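Local coordinates for protein acyl-CoA hydrolase (Bacillus halodurans, PDB 1VPM) that binds coenzyme A and probably hydrolyses the thioester of long-chain fatty acyl-CoA, at residues I53-A58 / M100-V104; K60-S64 / K136-V141; A65-I71 / F123-V129. All blocks are in the same frame, centred on the assembly; numbering follows the deposited sequence. Where two conformers were deposited one is given.

Interaction 1. Residues I53-A58 / M100-V104; sequences IAALTA and MEVYV
Ala58, on the last turns of helix 43-62, is met by the selenomethionine side chain of Met100, on strand 99-109. From CB, with CG set beside its own backbone N (chi1 -67°), Met100 reaches outward to SE, which lies 3.6 Å from Ala58 O. A bend at chi3 (-78°) then folds the terminal methyl back, so that CE rests 3.7 Å from Ala58 CB. Two residues along the strand, Val102 puts its two methyls to different uses: CG1 packs 3.9 Å from Ala54 CB and also lies near Thr57 CG2, while CG2 lies beside Ala54 O, 4.1 Å away. Val104 continues the row, its CG1 3.8 Å from Ile53 CG2. Small alanines at the helix surface let the strand side chains come close to the helix backbone. Thr57 spends its hydroxyl inside the helix, OG1 donating to Ile53 O at 2.8 Å, and offers only its methyl to the strand. No hydrogen bond crosses this buried interface, where the axis of 53-58 runs at 132° to that of 100-104. Leu124 and Met126 of the neighbouring strand extend the same apolar surface. A long helix wrapped by a curved antiparallel sheet is the signature of the hotdog fold.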
loop_
_atom_site.group_PDB
_atom_site.type_symbol
_atom_site.label_atom_id
_atom_site.label_comp_id
_atom_site.label_asym_id
_atom_site.label_seq_id
_atom_site.Cartn_x
_atom_site.Cartn_y
_atom_site.Cartn_z
ATOM N N ILE A 53 -14.592 7.543 -5.586
ATOM C CA ILE A 53 -15.658 8.440 -5.119
ATOM C C ILE A 53 -16.931 8.118 -5.911
ATOM O O ILE A 53 -18.031 8.183 -5.389
ATOM C CB ILE A 53 -15.267 9.914 -5.128
ATOM C CG1 ILE A 53 -16.252 10.746 -4.290
ATOM C CG2 ILE A 53 -15.128 10.467 -6.422
ATOM C CD1 ILE A 53 -15.789 12.109 -3.975
ATOM N N ALA A 54 -16.803 7.740 -7.160
ATOM C CA ALA A 54 -17.982 7.383 -7.924
ATOM C C ALA A 54 -18.693 6.155 -7.404
ATOM O O ALA A 54 -19.925 6.101 -7.425
ATOM C CB ALA A 54 -17.641 7.239 -9.392
ATOM N N ALA A 55 -17.930 5.155 -7.009
ATOM C CA ALA A 55 -18.446 3.920 -6.412
ATOM C C ALA A 55 -19.180 4.254 -5.128
ATOM O O ALA A 55 -20.281 3.749 -4.904
ATOM C CB ALA A 55 -17.347 2.961 -6.136
ATOM N N LEU A 56 -18.572 5.077 -4.263
ATOM C CA LEU A 56 -19.239 5.481 -3.036
ATOM C C LEU A 56 -20.557 6.195 -3.284
ATOM O O LEU A 56 -21.583 5.883 -2.650
ATOM C CB LEU A 56 -18.302 6.337 -2.156
ATOM C CG LEU A 56 -17.177 5.638 -1.392
ATOM C CD1 LEU A 56 -16.140 6.645 -0.989
ATOM C CD2 LEU A 56 -17.735 4.902 -0.171
ATOM N N THR A 57 -20.516 7.130 -4.200
ATOM C CA THR A 57 -21.700 7.873 -4.618
ATOM C C THR A 57 -22.844 6.965 -5.101
ATOM O O THR A 57 -24.021 7.089 -4.696
ATOM C CB THR A 57 -21.284 8.893 -5.662
ATOM O OG1 THR A 57 -20.271 9.768 -5.071
ATOM C CG2 THR A 57 -22.468 9.710 -6.155
ATOM N N ALA A 58 -22.496 6.036 -5.985
ATOM C CA ALA A 58 -23.476 5.156 -6.588
ATOM C C ALA A 58 -24.010 4.164 -5.549
ATOM O O ALA A 58 -25.189 3.861 -5.520
ATOM C CB ALA A 58 -22.822 4.424 -7.773
HETATM N N MSE A 100 -26.439 4.385 -13.400
HETATM C CA MSE A 100 -26.399 5.724 -12.874
HETATM C C MSE A 100 -25.255 6.467 -13.527
HETATM O O MSE A 100 -24.134 5.952 -13.598
HETATM C CB MSE A 100 -26.118 5.653 -11.396
HETATM C CG MSE A 100 -27.216 5.036 -10.596
HETATM SE SE MSE A 100 -26.613 4.385 -8.816
HETATM C CE MSE A 100 -25.724 2.708 -9.309
ATOM N N GLU A 101 -25.528 7.661 -14.028
ATOM C CA GLU A 101 -24.450 8.554 -14.380
ATOM C C GLU A 101 -23.975 9.277 -13.116
ATOM O O GLU A 101 -24.782 9.797 -12.327
ATOM C CB GLU A 101 -24.921 9.599 -15.412
ATOM C CG GLU A 101 -23.793 10.483 -15.869
ATOM C CD GLU A 101 -24.268 11.558 -16.860
ATOM O OE1 GLU A 101 -25.100 12.424 -16.457
ATOM O OE2 GLU A 101 -23.863 11.474 -18.037
ATOM N N VAL A 102 -22.667 9.256 -12.927
ATOM C CA VAL A 102 -22.016 9.930 -11.815
ATOM C C VAL A 102 -21.073 11.016 -12.374
ATOM O O VAL A 102 -20.246 10.761 -13.260
ATOM C CB VAL A 102 -21.275 8.961 -10.886
ATOM C CG1 VAL A 102 -20.569 9.729 -9.775
ATOM C CG2 VAL A 102 -22.229 7.921 -10.310
ATOM N N TYR A 103 -21.302 12.236 -11.943
ATOM C CA TYR A 103 -20.391 13.358 -12.226
ATOM C C TYR A 103 -19.402 13.491 -11.080
ATOM O O TYR A 103 -19.775 13.467 -9.897
ATOM C CB TYR A 103 -21.215 14.650 -12.413
ATOM C CG TYR A 103 -20.386 15.921 -12.364
ATOM C CD1 TYR A 103 -19.681 16.359 -13.471
ATOM C CD2 TYR A 103 -20.284 16.666 -11.176
ATOM C CE1 TYR A 103 -18.913 17.544 -13.413
ATOM C CE2 TYR A 103 -19.557 17.842 -11.119
ATOM C CZ TYR A 103 -18.841 18.259 -12.197
ATOM O OH TYR A 103 -18.137 19.425 -12.071
ATOM N N VAL A 104 -18.131 13.651 -11.432
ATOM C CA VAL A 104 -17.074 13.883 -10.486
ATOM C C VAL A 104 -16.274 15.117 -10.897
ATOM O O VAL A 104 -15.830 15.207 -11.998
ATOM C CB VAL A 104 -16.146 12.659 -10.349
ATOM C CG1 VAL A 104 -15.059 12.918 -9.334
ATOM C CG2 VAL A 104 -16.918 11.411 -9.904
#

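Interaction 2. Residues K60-S64 / K136-V141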
loop_
_atom_site.group_PDB
_atom_site.type_symbol
_atom_site.label_atom_id
_atom_site.label_comp_id
_atom_site.label_asym_id
_atom_site.label_seq_id
_atom_site.Cartn_x
_atom_site.Cartn_y
_atom_site.Cartn_z
ATOM N N LYS A 60 -24.332 4.762 -2.365
ATOM C CA LYS A 60 -25.253 5.556 -1.547
ATOM C C LYS A 60 -26.590 5.768 -2.207
ATOM O O LYS A 60 -27.633 5.778 -1.517
ATOM C CB LYS A 60 -24.653 6.927 -1.184
ATOM C CG LYS A 60 -23.678 6.838 -0.101
ATOM C CD LYS A 60 -22.712 8.022 -0.003
ATOM C CE LYS A 60 -23.246 9.273 0.554
ATOM N NZ LYS A 60 -22.066 10.103 1.001
ATOM N N HIS A 61 -26.581 5.964 -3.526
ATOM C CA HIS A 61 -27.849 6.182 -4.239
ATOM C C HIS A 61 -28.678 4.918 -4.320
ATOM O O HIS A 61 -29.890 4.970 -4.127
ATOM C CB HIS A 61 -27.608 6.732 -5.633
ATOM C CG HIS A 61 -28.864 7.040 -6.358
ATOM N ND1 HIS A 61 -29.635 8.141 -6.064
ATOM C CD2 HIS A 61 -29.488 6.374 -7.359
ATOM C CE1 HIS A 61 -30.698 8.123 -6.856
ATOM N NE2 HIS A 61 -30.624 7.078 -7.663
ATOM N N ALA A 62 -28.022 3.795 -4.587
ATOM C CA ALA A 62 -28.684 2.515 -4.886
ATOM C C ALA A 62 -28.766 1.546 -3.744
ATOM O O ALA A 62 -29.423 0.508 -3.858
ATOM C CB ALA A 62 -27.985 1.872 -6.019
ATOM N N ASN A 63 -28.047 1.844 -2.659
ATOM C CA ASN A 63 -27.910 0.928 -1.537
ATOM C C ASN A 63 -27.576 -0.509 -1.988
ATOM O O ASN A 63 -28.217 -1.484 -1.599
ATOM C CB ASN A 63 -29.154 0.994 -0.646
ATOM C CG ASN A 63 -29.360 2.370 -0.012
ATOM O OD1 ASN A 63 -30.169 3.164 -0.485
ATOM N ND2 ASN A 63 -28.590 2.670 1.025
ATOM N N SER A 64 -26.519 -0.618 -2.796
ATOM C CA SER A 64 -26.160 -1.851 -3.486
ATOM C C SER A 64 -24.692 -1.874 -3.746
ATOM O O SER A 64 -24.069 -0.831 -3.857
ATOM C CB SER A 64 -26.841 -1.963 -4.871
ATOM O OG SER A 64 -28.252 -1.936 -4.768
ATOM N N LYS A 136 -29.231 -4.631 -11.297
ATOM C CA LYS A 136 -30.341 -4.494 -10.372
ATOM C C LYS A 136 -30.945 -3.089 -10.579
ATOM O O LYS A 136 -30.216 -2.114 -10.744
ATOM C CB LYS A 136 -29.743 -4.665 -8.943
ATOM C CG LYS A 136 -30.522 -4.162 -7.777
ATOM C CD LYS A 136 -29.697 -4.368 -6.526
ATOM C CE LYS A 136 -30.510 -4.134 -5.284
ATOM N NZ LYS A 136 -29.658 -4.415 -4.085
ATOM N N PRO A 137 -32.279 -2.963 -10.539
ATOM C CA PRO A 137 -32.941 -1.669 -10.692
ATOM C C PRO A 137 -32.507 -0.641 -9.672
ATOM O O PRO A 137 -32.266 -0.978 -8.496
ATOM C CB PRO A 137 -34.432 -2.005 -10.492
ATOM C CG PRO A 137 -34.540 -3.419 -10.790
ATOM C CD PRO A 137 -33.265 -4.049 -10.377
ATOM N N VAL A 138 -32.367 0.598 -10.131
ATOM C CA VAL A 138 -31.978 1.721 -9.276
ATOM C C VAL A 138 -33.091 2.756 -9.215
ATOM O O VAL A 138 -33.866 2.926 -10.181
ATOM C CB VAL A 138 -30.654 2.394 -9.729
ATOM C CG1 VAL A 138 -29.558 1.336 -9.711
ATOM C CG2 VAL A 138 -30.814 3.052 -11.071
ATOM N N PRO A 139 -33.176 3.463 -8.072
ATOM C CA PRO A 139 -34.148 4.543 -8.006
ATOM C C PRO A 139 -33.744 5.726 -8.920
ATOM O O PRO A 139 -32.579 5.887 -9.320
ATOM C CB PRO A 139 -34.126 4.928 -6.527
ATOM C CG PRO A 139 -32.850 4.425 -5.983
ATOM C CD PRO A 139 -32.344 3.369 -6.860
ATOM N N GLN A 140 -34.705 6.551 -9.256
ATOM C CA GLN A 140 -34.374 7.798 -9.952
ATOM C C GLN A 140 -33.767 8.825 -9.025
ATOM O O GLN A 140 -33.834 8.706 -7.822
ATOM C CB GLN A 140 -35.616 8.367 -10.590
ATOM C CG GLN A 140 -36.137 7.528 -11.691
ATOM C CD GLN A 140 -37.320 8.189 -12.396
ATOM O OE1 GLN A 140 -37.808 9.249 -11.981
ATOM N NE2 GLN A 140 -37.798 7.544 -13.451
ATOM N N VAL A 141 -33.158 9.838 -9.615
ATOM C CA VAL A 141 -32.599 10.970 -8.904
ATOM C C VAL A 141 -33.459 12.224 -9.182
ATOM O O VAL A 141 -34.085 12.350 -10.257
ATOM C CB VAL A 141 -31.111 11.157 -9.302
ATOM C CG1 VAL A 141 -30.970 11.762 -10.697
ATOM C CG2 VAL A 141 -30.396 11.941 -8.266
HETATM O O HOH W 1 -31.605 0.143 -5.644
HETATM O O HOH W 2 -30.787 -1.991 -2.634
#
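His61, near the C-terminal end of helix 43-62, donates from NE2 to Pro139 O at 2.8 Å, a fairly straight bond (160° at the hydrogen). The acceptor lies close to the ring plane, although NE2 itself stands well above the plane of that carbonyl. The second polar link is made by Lys136, whose extended chain lets NZ donate to Ser64 OG at 2.9 Å in the conformer given. In that conformer the hydroxyl, placed beside the backbone N (chi1 -60°), in turn donates to Ala62 O.

Two waters add bridges: one donates to both Ala62 O and Pro137 O, and the other accepts from Lys136 NZ and donates to Asn63 O. Ala62 O, at the helix end, is thus taken by water and Ser64 OG, and Asn63 O, just beyond it at positive phi, by the other water.

The apolar pair is Ala62 CB with Val138 CG1, 4.0 Å apart. Van der Waals packing adds Pro139 CG, 3.5 Å from His61 O, and His61 CE1, which has Gln140 O at the ring edge (3.3 Å) and Val141 CB nearby. Outside the two segments, the amide of Asn63 is engaged by Arg21 and by Leu111 O of the second subunit.

With an alanine at His61, Pro139 O would probably lose this donor and a gap would open beside Val141. The NE2 bond to a neutral carbonyl is consistent with a neutral ring protonated there, and does not require a positive charge; one direct bond uses a main-chain oxygen, the other joins two side chains, and waters bridge further carbonyls.

Interaction 3. Residues A65-I71 / F123-V129; sequences AVVTASI and FLTMVAV. With COA (coenzyme A), chain D.
Ser70 and Thr125, paired across two antiparallel strands, meet the adenine of coenzyme A on the same face of the sheet. Ser70 OG comes to 2.8 Å from N1A; in Thr125, with OG1 beside the backbone N (chi1 -63°), CG2 is left to pack 3.3 Å from N3A. Farther along that face, Val127 CG2 touches the ribose at O4B, and Ala69 CB, at the bulge between the strands, lies 3.6 Å from the pantetheine methyl CDP. The pantetheine arm meets the main chain through one bent bond, N4P donating to Thr68 O at 2.8 Å. Ser99 and Thr98, together with Asp75 and Phe76 of the third subunit, supply further hydrogen bonds to the ligand.

Behind this first shell is a classic beta bulge, in which Ala69 and Ser70 both face Thr125. Thr125 O accepts from Ala69 N at 2.8 Å and only weakly from Ser70 N, while Thr125 N returns a nearly linear bond to Ser70 O. The extra residue brings the Ala69 methyl and the Ser70 hydroxyl together beside the ligand. A water bound by both Ser70 OG and Thr125 OG1 joins the two side chains. Regular pairing resumes at Thr68 and Met126; next, Val67 and Val127 exchange two backbone bonds.

On the reverse face, the selenomethionine Met126 folds at chi2 and chi3 to place CE 3.3 Å from Thr68 OG1 and 3.8 Å from Val66 CG2. Thr68 OG1 has its polar partner in Asp51, on the helix. Ile71 and Leu124 run side by side, with Ile71 CG1 against Leu124 CG.

The chemistry is divided between the faces: one is apolar toward the helix apart from the Thr68 hydroxyl, and the other offers hydroxyls and small methyls to coenzyme A, whose pantetheine amide is read by a main-chain carbonyl.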
loop_
_atom_site.group_PDB
_atom_site.type_symbol
_atom_site.label_atom_id
_atom_site.label_comp_id
_atom_site.label_asym_id
_atom_site.label_seq_id
_atom_site.Cartn_x
_atom_site.Cartn_y
_atom_site.Cartn_z
ATOM N N ALA A 65 -24.139 -3.069 -3.935
ATOM C CA ALA A 65 -22.856 -3.150 -4.629
ATOM C C ALA A 65 -22.995 -2.530 -6.023
ATOM O O ALA A 65 -24.082 -2.518 -6.606
ATOM C CB ALA A 65 -22.427 -4.605 -4.772
ATOM N N VAL A 66 -21.886 -2.019 -6.543
ATOM C CA VAL A 66 -21.874 -1.432 -7.879
ATOM C C VAL A 66 -20.626 -1.862 -8.636
ATOM O O VAL A 66 -19.639 -2.297 -8.046
ATOM C CB VAL A 66 -21.991 0.095 -7.825
ATOM C CG1 VAL A 66 -23.212 0.509 -7.107
ATOM C CG2 VAL A 66 -20.747 0.718 -7.126
ATOM N N VAL A 67 -20.679 -1.745 -9.960
ATOM C CA VAL A 67 -19.497 -1.958 -10.789
ATOM C C VAL A 67 -19.429 -0.792 -11.767
ATOM O O VAL A 67 -20.448 -0.173 -12.070
ATOM C CB VAL A 67 -19.542 -3.268 -11.606
ATOM C CG1 VAL A 67 -19.552 -4.474 -10.666
ATOM C CG2 VAL A 67 -20.713 -3.330 -12.534
ATOM N N THR A 68 -18.212 -0.481 -12.209
ATOM C CA THR A 68 -18.016 0.601 -13.156
ATOM C C THR A 68 -18.202 0.077 -14.579
ATOM O O THR A 68 -17.471 -0.803 -15.015
ATOM C CB THR A 68 -16.646 1.193 -13.025
ATOM O OG1 THR A 68 -16.460 1.636 -11.668
ATOM C CG2 THR A 68 -16.472 2.385 -14.015
ATOM N N ALA A 69 -19.227 0.542 -15.264
ATOM C CA ALA A 69 -19.414 0.145 -16.651
ATOM C C ALA A 69 -18.505 0.860 -17.638
ATOM O O ALA A 69 -18.008 0.273 -18.618
ATOM C CB ALA A 69 -20.852 0.400 -17.068
ATOM N N SER A 70 -18.333 2.137 -17.386
ATOM C CA SER A 70 -17.501 3.029 -18.204
ATOM C C SER A 70 -17.166 4.350 -17.502
ATOM O O SER A 70 -17.759 4.738 -16.497
ATOM C CB SER A 70 -18.161 3.277 -19.578
ATOM O OG SER A 70 -19.289 4.067 -19.408
ATOM N N ILE A 71 -16.137 5.005 -18.022
ATOM C CA ILE A 71 -15.796 6.373 -17.738
ATOM C C ILE A 71 -15.674 7.119 -19.082
ATOM O O ILE A 71 -15.200 6.572 -20.063
ATOM C CB ILE A 71 -14.503 6.460 -16.813
ATOM C CG1 ILE A 71 -14.257 7.907 -16.420
ATOM C CG2 ILE A 71 -13.276 5.891 -17.498
ATOM C CD1 ILE A 71 -13.193 8.102 -15.339
ATOM N N PHE A 123 -17.562 12.198 -16.204
ATOM C CA PHE A 123 -18.765 11.372 -15.985
ATOM C C PHE A 123 -18.425 9.887 -16.071
ATOM O O PHE A 123 -17.590 9.475 -16.899
ATOM C CB PHE A 123 -19.798 11.619 -17.063
ATOM C CG PHE A 123 -20.354 13.013 -17.074
ATOM C CD1 PHE A 123 -21.356 13.378 -16.167
ATOM C CD2 PHE A 123 -19.963 13.920 -18.028
ATOM C CE1 PHE A 123 -21.903 14.682 -16.188
ATOM C CE2 PHE A 123 -20.494 15.179 -18.032
ATOM C CZ PHE A 123 -21.472 15.558 -17.109
ATOM N N LEU A 124 -18.974 9.110 -15.132
ATOM C CA LEU A 124 -18.893 7.700 -15.169
ATOM C C LEU A 124 -20.273 7.058 -15.225
ATOM O O LEU A 124 -21.294 7.674 -14.864
ATOM C CB LEU A 124 -18.189 7.201 -13.920
ATOM C CG LEU A 124 -16.739 7.608 -13.703
ATOM C CD1 LEU A 124 -16.678 8.966 -13.035
ATOM C CD2 LEU A 124 -15.966 6.575 -12.824
ATOM N N THR A 125 -20.294 5.824 -15.671
ATOM C CA THR A 125 -21.529 5.043 -15.656
ATOM C C THR A 125 -21.310 3.888 -14.691
ATOM O O THR A 125 -20.469 2.978 -14.943
ATOM C CB THR A 125 -21.910 4.538 -17.046
ATOM O OG1 THR A 125 -22.174 5.643 -17.939
ATOM C CG2 THR A 125 -23.191 3.704 -16.953
HETATM N N MSE A 126 -22.122 3.875 -13.625
HETATM C CA MSE A 126 -22.054 2.858 -12.600
HETATM C C MSE A 126 -23.299 1.997 -12.704
HETATM O O MSE A 126 -24.356 2.521 -12.973
HETATM C CB MSE A 126 -22.014 3.511 -11.210
HETATM C CG MSE A 126 -20.952 4.584 -10.998
HETATM SE SE MSE A 126 -19.097 3.881 -11.401
HETATM C CE MSE A 126 -19.064 2.642 -9.969
ATOM N N VAL A 127 -23.166 0.702 -12.450
ATOM C CA VAL A 127 -24.281 -0.239 -12.529
ATOM C C VAL A 127 -24.446 -0.895 -11.200
ATOM O O VAL A 127 -23.493 -1.422 -10.681
ATOM C CB VAL A 127 -24.080 -1.272 -13.673
ATOM C CG1 VAL A 127 -25.204 -2.279 -13.676
ATOM C CG2 VAL A 127 -24.054 -0.544 -15.003
ATOM N N ALA A 128 -25.643 -0.832 -10.632
ATOM C CA ALA A 128 -25.943 -1.534 -9.372
ATOM C C ALA A 128 -26.091 -3.007 -9.660
ATOM O O ALA A 128 -26.710 -3.364 -10.675
ATOM C CB ALA A 128 -27.252 -1.000 -8.785
ATOM N N VAL A 129 -25.546 -3.848 -8.795
ATOM C CA VAL A 129 -25.633 -5.287 -8.930
ATOM C C VAL A 129 -26.157 -5.963 -7.666
ATOM O O VAL A 129 -25.865 -5.499 -6.555
ATOM C CB VAL A 129 -24.301 -5.924 -9.364
ATOM C CG1 VAL A 129 -23.846 -5.336 -10.690
ATOM C CG2 VAL A 129 -23.204 -5.830 -8.303
HETATM N N1A COA D . -21.103 2.512 -20.816
HETATM C C2A COA D . -22.234 3.063 -20.286
HETATM N N3A COA D . -23.308 2.227 -19.931
HETATM C C4A COA D . -23.209 0.878 -20.105
HETATM C C5A COA D . -22.052 0.305 -20.661
HETATM C C6A COA D . -20.984 1.129 -21.030
HETATM N N6A COA D . -19.941 0.598 -21.695
HETATM N N7A COA D . -22.250 -1.047 -20.740
HETATM C C8A COA D . -23.488 -1.331 -20.246
HETATM N N9A COA D . -24.083 -0.155 -19.861
HETATM C C1B COA D . -25.321 -0.034 -19.116
HETATM C C2B COA D . -26.489 -0.472 -19.970
HETATM O O2B COA D . -26.855 0.543 -20.868
HETATM C C3B COA D . -27.534 -0.763 -18.906
HETATM O O3B COA D . -28.218 0.458 -18.682
HETATM P P3B COA D . -29.724 0.563 -18.164
HETATM O O7A COA D . -30.607 0.673 -19.341
HETATM O O8A COA D . -29.968 1.750 -17.322
HETATM O O9A COA D . -29.968 -0.632 -17.288
HETATM C C4B COA D . -26.690 -1.259 -17.722
HETATM O O4B COA D . -25.334 -0.974 -18.072
HETATM C C5B COA D . -26.790 -2.766 -17.468
HETATM O O5B COA D . -26.417 -3.443 -18.667
HETATM P P1A COA D . -27.278 -4.666 -19.333
HETATM O O1A COA D . -27.219 -4.535 -20.841
HETATM O O2A COA D . -28.683 -4.736 -18.768
HETATM O O3A COA D . -26.558 -6.024 -18.843
HETATM P P2A COA D . -25.024 -6.484 -19.079
HETATM O O4A COA D . -24.617 -6.191 -20.516
HETATM O O5A COA D . -24.950 -7.939 -18.646
HETATM O O6A COA D . -24.120 -5.618 -18.041
HETATM C CBP COA D . -22.074 -4.471 -17.580
HETATM C CCP COA D . -23.323 -4.522 -18.460
HETATM C CDP COA D . -21.437 -3.080 -17.668
HETATM C CEP COA D . -22.542 -4.726 -16.131
HETATM C CAP COA D . -21.072 -5.565 -18.049
HETATM O OAP COA D . -20.663 -5.473 -19.409
HETATM C C9P COA D . -19.866 -5.589 -17.131
HETATM O O9P COA D . -20.015 -6.287 -15.915
HETATM N N8P COA D . -18.724 -4.957 -17.445
HETATM C C7P COA D . -17.644 -5.045 -16.482
HETATM C C6P COA D . -17.847 -4.069 -15.319
HETATM C C5P COA D . -16.667 -4.115 -14.371
HETATM O O5P COA D . -16.444 -5.173 -13.746
HETATM N N4P COA D . -15.908 -3.020 -14.266
HETATM C C3P COA D . -14.808 -2.957 -13.341
HETATM C C2P COA D . -13.402 -3.169 -13.903
HETATM S S1P COA D . -13.061 -4.511 -15.121
HETATM O O HOH W 3 -25.787 -5.494 -3.819
HETATM O O HOH W 4 -19.464 6.763 -18.637
#

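From the N terminus, helix 43-62 supplies the first segments of interactions 1 and 2, and strand 65-75, which follows directly, supplies that of interaction 3. Interaction 1 closes its loop when strand 99-109 returns against the helix. Strand 116-129 then closes interaction 3 along strand 65-75, and residues 136-141 close interaction 2 at the helix end. Interaction 1 therefore crosses both others, whereas interaction 3 falls wholly within the span of interaction 2. Met100 packs on His61, Ala62 and Val138; probable backbone hydrogen bonds join strand 99-109 to 116-129, and Lys136 to Ala128. Helix, sheet and the chain leaving the sheet are so tied together.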